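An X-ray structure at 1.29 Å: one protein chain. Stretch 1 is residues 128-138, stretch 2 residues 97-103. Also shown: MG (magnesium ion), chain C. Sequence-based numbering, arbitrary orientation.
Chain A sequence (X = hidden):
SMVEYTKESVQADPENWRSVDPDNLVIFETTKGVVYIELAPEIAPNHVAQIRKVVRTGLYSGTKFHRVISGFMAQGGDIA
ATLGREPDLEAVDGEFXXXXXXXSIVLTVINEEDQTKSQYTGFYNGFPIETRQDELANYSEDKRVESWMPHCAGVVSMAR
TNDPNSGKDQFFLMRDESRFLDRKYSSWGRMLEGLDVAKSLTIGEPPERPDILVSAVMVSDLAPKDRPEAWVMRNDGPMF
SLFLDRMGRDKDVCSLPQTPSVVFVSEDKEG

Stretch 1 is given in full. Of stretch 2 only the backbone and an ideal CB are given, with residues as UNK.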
# COMPACT_ATOMS: atom_id res chain seq x y z
N PRO A 128 6.48 2.56 3.17
CA PRO A 128 7.33 3.74 3.11
C PRO A 128 6.64 4.87 3.84
O PRO A 128 5.42 5.04 3.73
CB PRO A 128 7.46 4.00 1.61
CG PRO A 128 6.14 3.52 1.06
CD PRO A 128 5.76 2.34 1.90
N ILE A 129 7.41 5.67 4.57
CA ILE A 129 6.87 6.75 5.38
C ILE A 129 7.75 7.97 5.18
O ILE A 129 8.97 7.84 5.11
CB ILE A 129 6.82 6.39 6.88
CG1 ILE A 129 6.04 5.10 7.12
CG2 ILE A 129 6.25 7.55 7.70
CD1 ILE A 129 4.56 5.22 6.89
N GLU A 130 7.13 9.13 5.04
CA GLU A 130 7.84 10.41 5.08
C GLU A 130 7.28 11.19 6.26
O GLU A 130 6.11 11.08 6.60
CB GLU A 130 7.68 11.19 3.77
CG GLU A 130 8.47 12.47 3.75
CD GLU A 130 8.54 13.12 2.39
OE1 GLU A 130 7.69 12.81 1.52
OE2 GLU A 130 9.44 13.93 2.20
N THR A 131 8.13 11.98 6.89
CA THR A 131 7.73 12.60 8.13
C THR A 131 8.39 13.92 8.36
O THR A 131 9.50 14.15 7.92
CB THR A 131 8.06 11.66 9.31
OG1 THR A 131 7.49 12.16 10.52
CG2 THR A 131 9.56 11.43 9.47
N ARG A 132 7.67 14.79 9.07
CA ARG A 132 8.28 15.94 9.71
C ARG A 132 9.17 15.41 10.84
O ARG A 132 9.06 14.26 11.26
CB ARG A 132 7.21 16.91 10.21
CG ARG A 132 6.24 17.35 9.13
CD ARG A 132 6.93 18.13 8.03
NE ARG A 132 7.34 19.45 8.49
CZ ARG A 132 7.95 20.35 7.72
NH1 ARG A 132 8.20 20.09 6.44
NH2 ARG A 132 8.28 21.52 8.23
N GLN A 133 10.08 16.24 11.32
CA GLN A 133 11.09 15.77 12.25
C GLN A 133 10.51 15.37 13.60
O GLN A 133 9.67 16.07 14.16
CB GLN A 133 12.16 16.84 12.43
CG GLN A 133 13.08 16.91 11.25
CD GLN A 133 13.96 15.68 11.09
OE1 GLN A 133 14.03 14.83 11.99
NE2 GLN A 133 14.64 15.60 9.97
N ASP A 134 11.00 14.26 14.14
CA ASP A 134 10.50 13.71 15.39
C ASP A 134 10.66 14.67 16.56
O ASP A 134 9.87 14.64 17.49
CB ASP A 134 11.23 12.40 15.69
CG ASP A 134 11.17 11.44 14.53
OD1 ASP A 134 10.21 10.66 14.44
OD2 ASP A 134 12.09 11.48 13.69
N GLU A 135 11.66 15.54 16.49
CA GLU A 135 11.91 16.50 17.55
C GLU A 135 10.72 17.44 17.77
O GLU A 135 10.56 18.03 18.83
CB GLU A 135 13.18 17.32 17.26
CG GLU A 135 14.50 16.51 17.32
CD GLU A 135 14.78 15.65 16.08
OE1 GLU A 135 14.11 15.83 15.05
OE2 GLU A 135 15.69 14.79 16.14
N LEU A 136 9.86 17.60 16.77
CA LEU A 136 8.71 18.47 16.94
C LEU A 136 7.74 17.92 17.98
O LEU A 136 6.97 18.66 18.57
CB LEU A 136 7.98 18.67 15.61
CG LEU A 136 8.83 19.25 14.48
CD1 LEU A 136 7.97 19.46 13.26
CD2 LEU A 136 9.52 20.53 14.87
N ALA A 137 7.79 16.61 18.21
CA ALA A 137 6.86 16.01 19.16
C ALA A 137 7.09 16.42 20.60
O ALA A 137 6.24 16.20 21.47
CB ALA A 137 6.91 14.50 19.05
N ASN A 138 8.25 17.00 20.89
CA ASN A 138 8.53 17.47 22.24
C ASN A 138 7.52 18.51 22.70
O ASN A 138 7.15 18.54 23.87
CB ASN A 138 9.94 18.04 22.32
CG ASN A 138 11.00 16.96 22.22
OD1 ASN A 138 11.75 16.90 21.25
ND2 ASN A 138 11.07 16.11 23.24
N UNK A 97 -2.53 12.64 5.67
CA UNK A 97 -1.42 12.53 6.61
C UNK A 97 -1.97 11.88 7.87
O UNK A 97 -3.19 11.81 8.06
CB UNK A 97 -0.79 13.89 6.91
N UNK A 98 -1.08 11.41 8.74
CA UNK A 98 -1.49 10.94 10.04
C UNK A 98 -0.57 11.54 11.09
O UNK A 98 0.54 11.96 10.79
CB UNK A 98 -1.48 9.41 10.10
N UNK A 99 -1.09 11.62 12.31
CA UNK A 99 -0.35 12.12 13.46
C UNK A 99 0.38 10.95 14.09
O UNK A 99 -0.26 10.06 14.66
CB UNK A 99 -1.27 12.81 14.47
N UNK A 100 1.70 10.94 13.95
CA UNK A 100 2.52 9.83 14.41
C UNK A 100 3.23 10.15 15.72
O UNK A 100 3.85 11.21 15.85
CB UNK A 100 3.55 9.46 13.34
N UNK A 101 3.14 9.23 16.68
CA UNK A 101 3.89 9.32 17.92
C UNK A 101 5.27 8.69 17.69
O UNK A 101 5.37 7.48 17.57
CB UNK A 101 3.15 8.63 19.07
N UNK A 102 6.33 9.51 17.64
CA UNK A 102 7.66 8.97 17.33
C UNK A 102 8.22 8.05 18.40
O UNK A 102 9.26 7.44 18.15
CB UNK A 102 8.64 10.12 17.11
N UNK A 103 7.59 8.01 19.57
CA UNK A 103 8.02 7.11 20.66
C UNK A 103 7.38 5.74 20.51
O UNK A 103 7.76 4.78 21.19
CB UNK A 103 7.67 7.70 22.03
MG MG C . 15.57 14.11 13.65

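Position 97 opens the stretch with phi/psi of -140°/165°, an extended backbone. Its ideal CB has no atom of stretch 1 within 5.5 Å, so stretch 1 sets no requirement here. Many side chains would do, and branched ones tolerate these angles well. The residue is Val97, with chi1 in the m well. It does not touch stretch 1.

Position 98 begins a short strand that runs to position 100. CA-to-CB points sideways, and nothing of stretch 1 lies near the ideal CB. What stretch 1 offers is apolar: the CD1 end of Ile129, whose own CA-to-CB bond points toward this stretch. A short side chain would fall well short of it. A long aliphatic or an aromatic one could approach. The residue is Phe98. With chi1 at 65° (p), the ring comes nearer, and Phe98 CZ lies 4.2 Å from Ile129 CD1. The methyl sits at the ring edge, near the ring plane, so this is an apolar edge contact.

At position 99 CA-to-CB points away, as expected from strand alternation. Stretch 1 leaves the choice open. The residue is Arg99, with chi1 to chi3 all m. Its end comes nearer than its CB but makes no contact, and its hydrogen bonds lie elsewhere in the structure.

At position 100 CA-to-CB points toward stretch 1, yet the CA of position 100 is still 8.6 Å from Thr131 CA. The gap calls for length. Along the far side lie oxygens: Thr131 OG1, the backbone O of Arg132 and the carboxylate of Asp134. A long donor with positive charge suits this best, so lysine or arginine would fit, while glutamine could supply a donor without charge. The residue is Arg100. Chi1 and chi2 are t, which carries the chain outward, and chi3 is p. Arg100 NH2 donates to Thr131 OG1 at 2.9 Å and to Asp134 OD1 at 2.7 Å, the latter a salt bridge. Arg100 NH1 adds a weak bond of 3.4 Å to Asp134 OD1. All these oxygens lie near the guanidinium plane, where its N-H groups point. Thr131 OG1 itself donates to Arg132 O at 2.7 Å, so the hydroxyl joins Arg100 to the backbone of Arg132.

At position 101 CA-to-CB points away again and stretch 1 is out of range. Small or polar side chains would suit. The residue is Asp101. Asp101 OD1 accepts from the backbone N of position 103 at 3.0 Å.

Position 102 faces stretch 1 closely. Its ideal CB is 3.1 Å from Asp134 OD1, which is tight, and 5.1 Å from Ala137 CB. The space favours a compact apolar side chain, and phi of -67° permits proline as well as alanine. The residue is Pro102. Pro102 CG packs on Ala137 CB at 3.7 Å, and Pro102 CB lies 3.3 Å from Asp134 OD1.

At position 103 CA-to-CB points sideways into open space, where a long polar side chain is reasonable. The residue is Lys103, which makes no close contact with stretch 1.

Stretch 2 (97-103) VFRRDPK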
# COMPACT_ATOMS: atom_id res chain seq x y z
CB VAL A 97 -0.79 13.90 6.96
CG1 VAL A 97 -0.24 14.58 5.73
CG2 VAL A 97 -1.80 14.80 7.66
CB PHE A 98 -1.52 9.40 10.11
CG PHE A 98 -0.19 8.72 9.97
CD1 PHE A 98 0.43 8.62 8.74
CD2 PHE A 98 0.41 8.12 11.06
CE1 PHE A 98 1.64 7.95 8.61
CE2 PHE A 98 1.62 7.46 10.94
CZ PHE A 98 2.23 7.38 9.71
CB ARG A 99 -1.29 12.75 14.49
CG ARG A 99 -2.16 13.86 13.95
CD ARG A 99 -1.35 15.04 13.52
NE ARG A 99 -0.57 15.57 14.62
CZ ARG A 99 0.37 16.50 14.48
NH1 ARG A 99 0.61 16.98 13.27
NH2 ARG A 99 1.06 16.94 15.54
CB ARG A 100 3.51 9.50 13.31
CG ARG A 100 4.37 8.29 13.61
CD ARG A 100 5.36 7.98 12.49
NE ARG A 100 6.29 9.09 12.27
CZ ARG A 100 7.45 9.23 12.90
NH1 ARG A 100 7.87 8.33 13.79
NH2 ARG A 100 8.19 10.30 12.66
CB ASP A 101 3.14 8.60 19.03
CG ASP A 101 3.86 8.63 20.37
OD1 ASP A 101 5.00 9.14 20.44
OD2 ASP A 101 3.29 8.11 21.35
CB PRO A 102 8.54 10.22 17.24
CG PRO A 102 7.63 11.36 17.20
CD PRO A 102 6.38 10.96 17.86
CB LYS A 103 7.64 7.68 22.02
CG LYS A 103 8.18 9.08 22.33
CD LYS A 103 9.69 9.11 22.42
CE LYS A 103 10.17 10.43 23.01
NZ LYS A 103 11.53 10.80 22.53
O HOH W 1 16.77 16.01 13.01
O HOH W 2 17.55 13.26 14.43
O HOH W 3 14.27 12.10 14.21
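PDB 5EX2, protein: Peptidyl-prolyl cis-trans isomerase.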